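Side-chain contact in b11L5F_LGL (Synthetic construct, PDB 6CZG), which is a computationally designed beta-barrel, a redesign from work on de novo fluorescence-activating barrels, and probably serves as a scaffold for binding a small ligand: residues Arg6-Leu11 and Tyr39-Lys44. Sequence-based numbering, arbitrary orientation.
Sequences RAASLL and YTLDVK
Leu41 reaches across to the short helix 6-10 with both of its methyl groups, and Ala8 takes most of the contact. Leu41 CD1 ends 3.6 Å from Ala8 CA and 3.7 Å from Ala8 CB, lying against the bond between these two carbons. The second branch, Leu41 CD2, passes at 3.9 Å from the carbonyl oxygen Ala8 O, so the two methyls lie side by side against one face of the residue. Leu41 CG stands beside its own backbone N and anti to the carbonyl carbon (chi1 -59°), and with chi2 at 112° this turns CD1 to Ala8 and Leu11 and CD2 towards the Ala8 carbonyl. Leu41 CD1 also meets the start of the Leu11 side chain, with Leu11 CB at 4.2 Å.

In the fold, the helix precedes the first strand of an eight-stranded antiparallel barrel and packs over one end of it; Leu41, near the start of strand 40-48, points inward to meet it. No hydrogen bond links the two segments; they meet through the apolar side chains of Ala8, Leu11 and Leu41. Met69 of strand 68-75 touches Ala8, Leu11 and Leu41 alike, and Phe33 of strand 26-37 packs on Leu11. Cys63, disulfide-bonded to Cys5 just before the helix, lies against Ala8.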
# COMPACT_ATOMS: atom_id res chain seq x y z
N ARG A 6 -0.42 -6.04 15.37
CA ARG A 6 -1.60 -5.17 15.41
C ARG A 6 -1.94 -4.60 14.04
O ARG A 6 -3.12 -4.56 13.65
CB ARG A 6 -1.36 -4.04 16.42
CG ARG A 6 -2.61 -3.46 17.04
CD ARG A 6 -2.29 -2.82 18.39
NE ARG A 6 -1.42 -1.65 18.24
CZ ARG A 6 -1.00 -0.90 19.25
NH1 ARG A 6 -1.37 -1.18 20.49
NH2 ARG A 6 -0.22 0.14 19.01
N ALA A 7 -0.93 -4.15 13.30
CA ALA A 7 -1.16 -3.57 11.98
C ALA A 7 -1.88 -4.55 11.07
O ALA A 7 -2.83 -4.18 10.36
CB ALA A 7 0.16 -3.12 11.36
N ALA A 8 -1.45 -5.81 11.06
CA ALA A 8 -2.12 -6.82 10.25
C ALA A 8 -3.55 -7.05 10.71
O ALA A 8 -4.42 -7.39 9.90
CB ALA A 8 -1.34 -8.13 10.28
N SER A 9 -3.82 -6.86 12.01
CA SER A 9 -5.19 -7.01 12.50
C SER A 9 -6.07 -5.85 12.07
O SER A 9 -7.28 -6.02 11.89
CB SER A 9 -5.18 -7.14 14.03
OG SER A 9 -5.06 -8.49 14.42
N LEU A 10 -5.49 -4.65 11.90
CA LEU A 10 -6.28 -3.47 11.56
C LEU A 10 -6.33 -3.17 10.07
O LEU A 10 -7.15 -2.35 9.65
CB LEU A 10 -5.72 -2.25 12.30
CG LEU A 10 -5.87 -2.28 13.82
CD1 LEU A 10 -5.34 -0.99 14.44
CD2 LEU A 10 -7.31 -2.52 14.22
N LEU A 11 -5.49 -3.81 9.26
CA LEU A 11 -5.40 -3.52 7.83
C LEU A 11 -6.53 -4.03 6.94
O LEU A 11 -6.83 -3.37 5.94
CB LEU A 11 -4.07 -4.04 7.29
CG LEU A 11 -2.92 -3.02 7.31
CD1 LEU A 11 -1.64 -3.64 6.77
CD2 LEU A 11 -3.30 -1.78 6.52
N TYR A 39 0.54 -13.73 9.62
CA TYR A 39 1.69 -12.86 9.45
C TYR A 39 1.62 -12.00 8.20
O TYR A 39 2.40 -11.05 8.08
CB TYR A 39 2.99 -13.68 9.42
CG TYR A 39 3.02 -14.82 10.41
CD1 TYR A 39 3.50 -14.64 11.70
CD2 TYR A 39 2.58 -16.09 10.05
CE1 TYR A 39 3.53 -15.69 12.61
CE2 TYR A 39 2.61 -17.14 10.95
CZ TYR A 39 3.08 -16.93 12.22
OH TYR A 39 3.11 -17.98 13.12
N THR A 40 0.73 -12.31 7.25
CA THR A 40 0.73 -11.64 5.96
C THR A 40 -0.70 -11.38 5.49
O THR A 40 -1.64 -12.10 5.86
CB THR A 40 1.45 -12.46 4.88
OG1 THR A 40 0.89 -13.77 4.81
CG2 THR A 40 2.94 -12.56 5.18
N LEU A 41 -0.85 -10.36 4.65
CA LEU A 41 -2.09 -10.07 3.96
C LEU A 41 -1.79 -9.84 2.49
O LEU A 41 -0.68 -9.44 2.12
CB LEU A 41 -2.80 -8.83 4.54
CG LEU A 41 -3.18 -8.85 6.01
CD1 LEU A 41 -2.34 -7.84 6.77
CD2 LEU A 41 -4.66 -8.54 6.18
N ASP A 42 -2.77 -10.11 1.64
CA ASP A 42 -2.67 -9.76 0.23
C ASP A 42 -3.16 -8.33 0.03
O ASP A 42 -4.17 -7.92 0.60
CB ASP A 42 -3.48 -10.72 -0.64
CG ASP A 42 -2.88 -12.11 -0.68
OD1 ASP A 42 -1.64 -12.22 -0.68
OD2 ASP A 42 -3.66 -13.09 -0.72
N VAL A 43 -2.43 -7.57 -0.79
CA VAL A 43 -2.76 -6.17 -1.06
C VAL A 43 -3.04 -6.02 -2.55
O VAL A 43 -2.28 -6.53 -3.39
CB VAL A 43 -1.65 -5.21 -0.59
CG1 VAL A 43 -0.32 -5.56 -1.22
CG2 VAL A 43 -2.03 -3.77 -0.91
N LYS A 44 -4.13 -5.33 -2.87
CA LYS A 44 -4.48 -4.98 -4.24
C LYS A 44 -4.60 -3.46 -4.33
O LYS A 44 -5.40 -2.86 -3.61
CB LYS A 44 -5.78 -5.65 -4.67
CG LYS A 44 -5.65 -7.14 -4.92
CD LYS A 44 -6.78 -7.65 -5.81
CE LYS A 44 -6.99 -9.15 -5.63
NZ LYS A 44 -6.38 -9.65 -4.37